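Local coordinates for effector protein B, substrate of the Dot/Icm secretion system (Legionella drancourtii, PDB 4JVS) that probably speeds GTP hydrolysis by a small GTPase partner, the chain described here being the GTPase-activating (GAP) domain of a longer effector, at residues Ser242-Ala247 with Asp283-Arg288; Glu252-Pro257 with Cys293-Lys298; Asn68-Thr73 with Asp200-Tyr205. All blocks are in the same frame, centred on the assembly; numbering follows the deposited sequence.

Contact 1: residues Ser242-Ala247 with Asp283-Arg288; sequences SGDQLA and DAFMGR
A247 and D244 meet the ring of F285 at the start of helix 243-253, which is capped by a capping box. The contact joins that helix to the loop between helices 271-280 and 292-306, in the C-terminal subdomain of the LepB GAP domain. A247 CB lies 3.7 Å from F285 CZ, an apolar touch. D244 OD1 lies 3.8 Å from F285 CE2. Both approach the ring obliquely, and the D244 carboxylate plane stands 83° from the ring plane. The F285 CB points toward the helix, and with CG beside the backbone N (chi1 -50°) the CZ end reaches A247 and D244. A284 CB lies over the rim of one face, 4.0 Å above the plane of the F285 ring. R288 CD lies at the ring edge, in plane. F251, further along the helix, packs edge-to-face with F285.

The D244 carboxylate does not bond to the loop. Its OD1 takes a hydrogen bond from S279 and its OD2 one from the backbone N of A106. These partners fix how the group is turned beside the ring. The loop also borders another protein chain, probably the GTPase partner. The A284 side chain is about 10 Å from the bound GDP, and G287 makes backbone hydrogen bonds to that chain. R288 packs on one of its aromatic side chains and forms a salt bridge with D290.

The helix start is held by two reciprocal bonds. Q245 N donates to S242 OG at 2.9 Å. S242 N donates to Q245 OE1 at 3.1 Å, in the carbonyl plane and on a lone pair.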
loop_
_atom_site.group_PDB
_atom_site.type_symbol
_atom_site.label_atom_id
_atom_site.label_comp_id
_atom_site.label_asym_id
_atom_site.label_seq_id
_atom_site.Cartn_x
_atom_site.Cartn_y
_atom_site.Cartn_z
ATOM N N SER A 242 -22.804 -1.721 -10.640
ATOM C CA SER A 242 -23.369 -1.710 -9.298
ATOM C C SER A 242 -23.327 -0.299 -8.748
ATOM O O SER A 242 -22.707 0.582 -9.339
ATOM C CB SER A 242 -22.566 -2.619 -8.371
ATOM O OG SER A 242 -21.386 -1.962 -7.926
ATOM N N GLY A 243 -23.969 -0.096 -7.603
ATOM C CA GLY A 243 -23.972 1.202 -6.957
ATOM C C GLY A 243 -22.568 1.526 -6.515
ATOM O O GLY A 243 -22.096 2.649 -6.680
ATOM N N ASP A 244 -21.900 0.525 -5.959
ATOM C CA ASP A 244 -20.522 0.685 -5.523
ATOM C C ASP A 244 -19.583 1.101 -6.663
ATOM O O ASP A 244 -18.736 1.978 -6.488
ATOM C CB ASP A 244 -20.015 -0.602 -4.883
ATOM C CG ASP A 244 -20.458 -0.754 -3.441
ATOM O OD1 ASP A 244 -21.228 0.101 -2.949
ATOM O OD2 ASP A 244 -20.044 -1.749 -2.803
ATOM N N GLN A 245 -19.729 0.459 -7.820
ATOM C CA GLN A 245 -18.960 0.822 -9.003
ATOM C C GLN A 245 -19.242 2.281 -9.393
ATOM O O GLN A 245 -18.324 3.053 -9.716
ATOM C CB GLN A 245 -19.283 -0.126 -10.167
ATOM C CG GLN A 245 -18.313 -1.295 -10.348
ATOM C CD GLN A 245 -18.801 -2.333 -11.367
ATOM O OE1 GLN A 245 -19.992 -2.415 -11.667
ATOM N NE2 GLN A 245 -17.877 -3.125 -11.898
ATOM N N LEU A 246 -20.514 2.662 -9.346
ATOM C CA LEU A 246 -20.922 3.990 -9.780
ATOM C C LEU A 246 -20.401 5.077 -8.840
ATOM O O LEU A 246 -19.908 6.111 -9.289
ATOM C CB LEU A 246 -22.449 4.065 -9.909
ATOM C CG LEU A 246 -23.135 3.328 -11.067
ATOM C CD1 LEU A 246 -24.627 3.267 -10.841
ATOM C CD2 LEU A 246 -22.845 4.007 -12.381
ATOM N N ALA A 247 -20.513 4.826 -7.536
ATOM C CA ALA A 247 -20.005 5.726 -6.499
ATOM C C ALA A 247 -18.489 5.868 -6.580
ATOM O O ALA A 247 -17.953 6.961 -6.387
ATOM C CB ALA A 247 -20.403 5.218 -5.122
ATOM N N ASP A 283 -21.551 1.699 3.909
ATOM C CA ASP A 283 -20.478 1.655 4.872
ATOM C C ASP A 283 -19.192 1.320 4.173
ATOM O O ASP A 283 -18.158 1.224 4.779
ATOM C CB ASP A 283 -20.752 0.534 5.857
ATOM C CG ASP A 283 -21.893 0.830 6.770
ATOM O OD1 ASP A 283 -21.907 1.919 7.355
ATOM O OD2 ASP A 283 -22.774 -0.032 6.914
ATOM N N ALA A 284 -19.284 1.095 2.885
ATOM C CA ALA A 284 -18.147 0.637 2.106
ATOM C C ALA A 284 -17.139 1.740 1.858
ATOM O O ALA A 284 -16.005 1.458 1.478
ATOM C CB ALA A 284 -18.609 0.039 0.787
ATOM N N PHE A 285 -17.549 2.986 2.067
ATOM C CA PHE A 285 -16.677 4.126 1.798
ATOM C C PHE A 285 -16.321 4.901 3.067
ATOM O O PHE A 285 -15.694 5.954 3.005
ATOM C CB PHE A 285 -17.301 5.051 0.743
ATOM C CG PHE A 285 -17.768 4.328 -0.479
ATOM C CD1 PHE A 285 -16.897 4.061 -1.519
ATOM C CD2 PHE A 285 -19.079 3.888 -0.581
ATOM C CE1 PHE A 285 -17.323 3.377 -2.642
ATOM C CE2 PHE A 285 -19.512 3.206 -1.701
ATOM C CZ PHE A 285 -18.633 2.946 -2.733
ATOM N N MET A 286 -16.715 4.356 4.211
ATOM C CA MET A 286 -16.494 4.986 5.508
ATOM C C MET A 286 -15.030 5.380 5.672
ATOM O O MET A 286 -14.709 6.539 5.975
ATOM C CB MET A 286 -16.871 4.001 6.619
ATOM C CG MET A 286 -16.943 4.604 8.008
ATOM S SD MET A 286 -18.560 5.345 8.285
ATOM C CE MET A 286 -19.616 3.897 8.160
ATOM N N GLY A 287 -14.154 4.424 5.430
ATOM C CA GLY A 287 -12.748 4.562 5.688
ATOM C C GLY A 287 -11.922 5.360 4.728
ATOM O O GLY A 287 -10.761 5.481 4.910
ATOM N N ARG A 288 -12.540 5.907 3.707
ATOM C CA ARG A 288 -11.857 6.657 2.677
ATOM C C ARG A 288 -11.347 7.961 3.159
ATOM O O ARG A 288 -11.897 8.550 4.018
ATOM C CB ARG A 288 -12.739 6.824 1.456
ATOM C CG ARG A 288 -12.736 5.632 0.577
ATOM C CD ARG A 288 -13.524 5.842 -0.625
ATOM N NE ARG A 288 -12.919 6.735 -1.561
ATOM C CZ ARG A 288 -13.004 6.575 -2.849
ATOM N NH1 ARG A 288 -13.649 5.565 -3.329
ATOM N NH2 ARG A 288 -12.456 7.433 -3.642
#

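Contact 2: residues Glu252-Pro257 with Cys293-Lys298; sequences EELNAP and CEKRNK
K295 and N255 both have CG beside the backbone N (chi1 -70° and -64°). Beyond CG the K295 chain runs fully extended, and this carries its ammonium group to the N255 amide. Here the C-terminal end of helix 243-253 and the turn after it pack on helix 292-306, in the C-terminal subdomain. The two side chains cross at about a right angle. K295 NZ donates to N255 OD1 at 2.6 Å, from above the carbonyl plane rather than along a lone pair. N255 ND2 donates to E252 OE2 at 3.1 Å, within its own amide plane but from above the carboxylate plane.

L254 and N255 are the central residues of a type I turn from E253 to A256, and the ends of both side chains face helix 292-306. L254 CD2 lies 3.8 Å from K295 CB and 3.7 Å from K298 CB. It also lies against the backbone, 3.4 Å from K295 O. L254 packs on I299 and W302 too.

K295 NZ also bonds to F251 O, while its ion pair with D290 is long and weak. The ammonium group is therefore held mainly by two neutral carbonyl oxygens. E252 OE2, 6.5 Å from K295 NZ, would probably favour the charged lysine from a distance.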
loop_
_atom_site.group_PDB
_atom_site.type_symbol
_atom_site.label_atom_id
_atom_site.label_comp_id
_atom_site.label_asym_id
_atom_site.label_seq_id
_atom_site.Cartn_x
_atom_site.Cartn_y
_atom_site.Cartn_z
ATOM N N GLU A 252 -14.168 9.539 -7.889
ATOM C CA GLU A 252 -12.954 9.703 -8.671
ATOM C C GLU A 252 -13.037 10.986 -9.493
ATOM O O GLU A 252 -12.081 11.761 -9.549
ATOM C CB GLU A 252 -12.750 8.484 -9.578
ATOM C CG GLU A 252 -11.379 8.388 -10.233
ATOM C CD GLU A 252 -10.243 8.304 -9.233
ATOM O OE1 GLU A 252 -10.297 7.441 -8.319
ATOM O OE2 GLU A 252 -9.299 9.117 -9.362
ATOM N N GLU A 253 -14.195 11.210 -10.110
ATOM C CA GLU A 253 -14.417 12.369 -10.971
ATOM C C GLU A 253 -14.266 13.701 -10.229
ATOM O O GLU A 253 -13.821 14.685 -10.803
ATOM C CB GLU A 253 -15.788 12.263 -11.658
ATOM C CG GLU A 253 -15.888 11.116 -12.668
ATOM C CD GLU A 253 -14.867 11.239 -13.786
ATOM O OE1 GLU A 253 -14.658 12.364 -14.278
ATOM O OE2 GLU A 253 -14.255 10.223 -14.174
ATOM N N LEU A 254 -14.619 13.722 -8.950
ATOM C CA LEU A 254 -14.465 14.915 -8.114
ATOM C C LEU A 254 -13.010 15.382 -7.928
ATOM O O LEU A 254 -12.760 16.526 -7.529
ATOM C CB LEU A 254 -15.142 14.701 -6.753
ATOM C CG LEU A 254 -16.484 15.418 -6.573
ATOM C CD1 LEU A 254 -17.188 15.590 -7.898
ATOM C CD2 LEU A 254 -17.373 14.660 -5.623
ATOM N N ASN A 255 -12.056 14.500 -8.218
ATOM C CA ASN A 255 -10.643 14.870 -8.245
ATOM C C ASN A 255 -10.303 15.835 -9.392
ATOM O O ASN A 255 -9.230 16.450 -9.413
ATOM C CB ASN A 255 -9.772 13.619 -8.349
ATOM C CG ASN A 255 -9.893 12.722 -7.137
ATOM O OD1 ASN A 255 -10.092 13.197 -6.021
ATOM N ND2 ASN A 255 -9.763 11.415 -7.347
ATOM N N ALA A 256 -11.223 15.956 -10.346
ATOM C CA ALA A 256 -11.045 16.837 -11.496
ATOM C C ALA A 256 -11.648 18.217 -11.227
ATOM O O ALA A 256 -12.698 18.326 -10.583
ATOM C CB ALA A 256 -11.661 16.208 -12.753
ATOM N N PRO A 257 -10.997 19.275 -11.747
ATOM C CA PRO A 257 -11.357 20.665 -11.430
ATOM C C PRO A 257 -12.654 21.114 -12.100
ATOM O O PRO A 257 -13.206 22.157 -11.732
ATOM C CB PRO A 257 -10.183 21.459 -12.004
ATOM C CG PRO A 257 -9.745 20.641 -13.193
ATOM C CD PRO A 257 -9.939 19.200 -12.777
ATOM N N CYS A 293 -16.378 12.975 3.278
ATOM C CA CYS A 293 -17.587 13.702 3.608
ATOM C C CYS A 293 -17.803 14.810 2.617
ATOM O O CYS A 293 -18.860 14.965 2.104
ATOM C CB CYS A 293 -17.600 14.210 5.071
ATOM S SG CYS A 293 -18.728 15.547 5.542
ATOM N N GLU A 294 -16.778 15.555 2.306
ATOM C CA GLU A 294 -16.963 16.676 1.437
ATOM C C GLU A 294 -17.385 16.289 0.035
ATOM O O GLU A 294 -18.187 16.950 -0.555
ATOM C CB GLU A 294 -15.706 17.528 1.433
ATOM C CG GLU A 294 -15.267 18.027 2.796
ATOM C CD GLU A 294 -14.390 17.040 3.600
ATOM O OE1 GLU A 294 -14.745 15.854 3.699
ATOM O OE2 GLU A 294 -13.343 17.459 4.128
ATOM N N LYS A 295 -16.834 15.204 -0.481
ATOM C CA LYS A 295 -17.182 14.665 -1.797
ATOM C C LYS A 295 -18.623 14.199 -1.841
ATOM O O LYS A 295 -19.330 14.445 -2.816
ATOM C CB LYS A 295 -16.257 13.514 -2.192
ATOM C CG LYS A 295 -14.854 13.952 -2.501
ATOM C CD LYS A 295 -14.114 12.924 -3.338
ATOM C CE LYS A 295 -12.667 13.349 -3.550
ATOM N NZ LYS A 295 -11.902 12.386 -4.376
ATOM N N ARG A 296 -19.067 13.535 -0.814
ATOM C CA ARG A 296 -20.445 13.151 -0.764
ATOM C C ARG A 296 -21.343 14.363 -0.852
ATOM O O ARG A 296 -22.371 14.330 -1.486
ATOM C CB ARG A 296 -20.689 12.392 0.519
ATOM C CG ARG A 296 -21.934 11.604 0.562
ATOM C CD ARG A 296 -22.068 10.919 1.860
ATOM N NE ARG A 296 -21.088 9.857 1.972
ATOM C CZ ARG A 296 -20.142 9.750 2.902
ATOM N NH1 ARG A 296 -20.002 10.651 3.867
ATOM N NH2 ARG A 296 -19.332 8.703 2.860
ATOM N N ASN A 297 -20.932 15.443 -0.213
ATOM C CA ASN A 297 -21.671 16.702 -0.288
ATOM C C ASN A 297 -21.738 17.300 -1.691
ATOM O O ASN A 297 -22.810 17.699 -2.141
ATOM C CB ASN A 297 -21.116 17.725 0.705
ATOM C CG ASN A 297 -21.439 17.366 2.140
ATOM O OD1 ASN A 297 -22.394 16.634 2.396
ATOM N ND2 ASN A 297 -20.645 17.873 3.086
ATOM N N LYS A 298 -20.588 17.362 -2.365
ATOM C CA LYS A 298 -20.489 17.804 -3.760
ATOM C C LYS A 298 -21.425 17.008 -4.664
ATOM O O LYS A 298 -22.163 17.568 -5.457
ATOM C CB LYS A 298 -19.051 17.637 -4.255
ATOM C CG LYS A 298 -18.304 18.929 -4.558
ATOM C CD LYS A 298 -18.502 19.391 -5.998
ATOM C CE LYS A 298 -17.589 20.581 -6.348
ATOM N NZ LYS A 298 -16.147 20.212 -6.531
#

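Contact 3: residues Asn68-Thr73 with Asp200-Tyr205; sequences NDYLNT and DDFMQY
Y70 and F202 touch ring to ring, with Y70 CE2 and CD2 at the edge of the F202 ring and near its plane. F202 CZ approaches the Y70 ring obliquely. The pair links helix 60-80 to helix 193-214 in the helical N-terminal subdomain of the GAP domain. The ring planes are 62° apart and the centroids 5.9 Å apart, an oblique pair. The closest atoms are Y70 CE2 and F202 CZ, at 3.6 Å.

In both residues CG is anti to the backbone N and beside the carbonyl carbon (chi1 176° for Y70, -175° for F202). Both CB atoms point toward the other helix, and the rings meet between them. The closest CA atoms, Y70 CA and F202 CA, are 12.3 Å apart, so the rings alone bridge the two segments. The two side chains extend in roughly opposite senses and overlap where the CD2-CE2 side of Y70 meets CZ of F202.

Other helices complete the packing. F34 of helix 34-45 meets F202 edge-to-face and also touches Y70. L163 and I170 of helix 156-177 pack on F202. The phenol end of Y70 is tied to helix 193-214 as well, through a hydrogen bond between Y70 OH and K206 NZ.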
loop_
_atom_site.group_PDB
_atom_site.type_symbol
_atom_site.label_atom_id
_atom_site.label_comp_id
_atom_site.label_asym_id
_atom_site.label_seq_id
_atom_site.Cartn_x
_atom_site.Cartn_y
_atom_site.Cartn_z
ATOM N N ASN A 68 5.131 13.391 -5.217
ATOM C CA ASN A 68 3.850 13.244 -5.885
ATOM C C ASN A 68 3.741 14.118 -7.129
ATOM O O ASN A 68 3.168 13.703 -8.121
ATOM C CB ASN A 68 2.707 13.525 -4.912
ATOM C CG ASN A 68 2.617 12.492 -3.804
ATOM O OD1 ASN A 68 2.960 11.325 -3.995
ATOM N ND2 ASN A 68 2.157 12.918 -2.638
ATOM N N ASP A 69 4.291 15.324 -7.081
ATOM C CA ASP A 69 4.293 16.193 -8.258
ATOM C C ASP A 69 5.055 15.515 -9.387
ATOM O O ASP A 69 4.619 15.518 -10.540
ATOM C CB ASP A 69 4.960 17.545 -7.958
ATOM C CG ASP A 69 4.155 18.403 -7.014
ATOM O OD1 ASP A 69 2.985 18.045 -6.732
ATOM O OD2 ASP A 69 4.694 19.444 -6.564
ATOM N N TYR A 70 6.194 14.927 -9.060
ATOM C CA TYR A 70 7.033 14.260 -10.040
ATOM C C TYR A 70 6.360 13.054 -10.638
ATOM O O TYR A 70 6.364 12.884 -11.821
ATOM C CB TYR A 70 8.387 13.876 -9.453
ATOM C CG TYR A 70 9.259 13.097 -10.381
ATOM C CD1 TYR A 70 9.705 13.644 -11.522
ATOM C CD2 TYR A 70 9.638 11.821 -10.100
ATOM C CE1 TYR A 70 10.466 12.962 -12.352
ATOM C CE2 TYR A 70 10.402 11.135 -10.937
ATOM C CZ TYR A 70 10.809 11.709 -12.062
ATOM O OH TYR A 70 11.587 11.056 -12.945
ATOM N N LEU A 71 5.789 12.216 -9.791
ATOM C CA LEU A 71 4.973 11.090 -10.218
ATOM C C LEU A 71 3.887 11.549 -11.170
ATOM O O LEU A 71 3.648 10.920 -12.199
ATOM C CB LEU A 71 4.308 10.440 -9.009
ATOM C CG LEU A 71 4.199 8.914 -8.992
ATOM C CD1 LEU A 71 2.940 8.490 -8.255
ATOM C CD2 LEU A 71 4.226 8.323 -10.394
ATOM N N ASN A 72 3.219 12.637 -10.812
ATOM C CA ASN A 72 2.191 13.218 -11.665
ATOM C C ASN A 72 2.720 13.616 -13.055
ATOM O O ASN A 72 2.093 13.304 -14.076
ATOM C CB ASN A 72 1.491 14.375 -10.944
ATOM C CG ASN A 72 0.540 13.888 -9.848
ATOM O OD1 ASN A 72 -0.191 12.914 -10.038
ATOM N ND2 ASN A 72 0.549 14.560 -8.698
ATOM N N THR A 73 3.878 14.270 -13.089
ATOM C CA THR A 73 4.551 14.608 -14.341
ATOM C C THR A 73 4.865 13.363 -15.180
ATOM O O THR A 73 4.677 13.352 -16.400
ATOM C CB THR A 73 5.877 15.340 -14.072
ATOM O OG1 THR A 73 5.625 16.501 -13.286
ATOM C CG2 THR A 73 6.522 15.768 -15.369
ATOM N N ASP A 200 20.493 6.090 -5.104
ATOM C CA ASP A 200 21.115 5.642 -6.356
ATOM C C ASP A 200 20.159 4.778 -7.195
ATOM O O ASP A 200 20.148 4.875 -8.421
ATOM C CB ASP A 200 22.438 4.906 -6.094
ATOM C CG ASP A 200 23.494 5.796 -5.426
ATOM O OD1 ASP A 200 23.517 7.020 -5.713
ATOM O OD2 ASP A 200 24.300 5.273 -4.614
ATOM N N ASP A 201 19.354 3.946 -6.539
ATOM C CA ASP A 201 18.336 3.169 -7.239
ATOM C C ASP A 201 17.302 4.072 -7.910
ATOM O O ASP A 201 16.786 3.744 -8.981
ATOM C CB ASP A 201 17.643 2.190 -6.289
ATOM C CG ASP A 201 18.511 0.988 -5.951
ATOM O OD1 ASP A 201 19.758 1.107 -6.031
ATOM O OD2 ASP A 201 17.949 -0.078 -5.608
ATOM N N PHE A 202 16.996 5.208 -7.281
ATOM C CA PHE A 202 16.074 6.163 -7.889
ATOM C C PHE A 202 16.628 6.743 -9.199
ATOM O O PHE A 202 15.970 6.683 -10.242
ATOM C CB PHE A 202 15.709 7.290 -6.925
ATOM C CG PHE A 202 14.676 8.226 -7.479
ATOM C CD1 PHE A 202 13.334 7.865 -7.494
ATOM C CD2 PHE A 202 15.043 9.446 -8.013
ATOM C CE1 PHE A 202 12.376 8.721 -8.018
ATOM C CE2 PHE A 202 14.092 10.306 -8.540
ATOM C CZ PHE A 202 12.758 9.942 -8.544
ATOM N N MET A 203 17.832 7.308 -9.115
ATOM C CA MET A 203 18.601 7.757 -10.272
ATOM C C MET A 203 18.609 6.767 -11.435
ATOM O O MET A 203 18.349 7.143 -12.583
ATOM C CB MET A 203 20.048 7.998 -9.857
ATOM C CG MET A 203 20.478 9.442 -9.834
ATOM S SD MET A 203 19.731 10.340 -8.471
ATOM C CE MET A 203 18.348 11.169 -9.296
ATOM N N GLN A 204 18.941 5.511 -11.142
ATOM C CA GLN A 204 19.025 4.476 -12.168
ATOM C C GLN A 204 17.691 4.285 -12.873
ATOM O O GLN A 204 17.619 4.301 -14.105
ATOM C CB GLN A 204 19.470 3.144 -11.560
ATOM C CG GLN A 204 20.881 3.147 -11.006
ATOM C CD GLN A 204 21.217 1.873 -10.224
ATOM O OE1 GLN A 204 20.466 0.886 -10.254
ATOM N NE2 GLN A 204 22.352 1.894 -9.519
ATOM N N TYR A 205 16.641 4.093 -12.078
ATOM C CA TYR A 205 15.303 3.853 -12.591
ATOM C C TYR A 205 14.784 5.071 -13.354
ATOM O O TYR A 205 14.023 4.929 -14.314
ATOM C CB TYR A 205 14.362 3.509 -11.436
ATOM C CG TYR A 205 14.652 2.186 -10.751
ATOM C CD1 TYR A 205 15.121 1.091 -11.467
ATOM C CD2 TYR A 205 14.445 2.029 -9.382
ATOM C CE1 TYR A 205 15.384 -0.121 -10.833
ATOM C CE2 TYR A 205 14.710 0.824 -8.739
ATOM C CZ TYR A 205 15.173 -0.244 -9.471
ATOM O OH TYR A 205 15.428 -1.434 -8.842
#

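Contact 3 comes first along the chain and closes before the others open. It joins helices 60-80 and 193-214 of the N-terminal subdomain. Contacts 1 and 2 lie in the C-terminal subdomain, on the opposite side of the chain's centre. Their centres are about 32 and 28 Å from that of contact 3. Contacts 1 and 2 have centres about 13 Å apart and share helix 243-253, one near its start and the other at its far end. Their segments interleave along the chain, and residues 283-298 pass that helix in broadly the same direction, start to end. The loop of contact 1 borders another protein chain, with the A284 side chain about 10 Å from GDP. No other protein chain touches contacts 2 and 3.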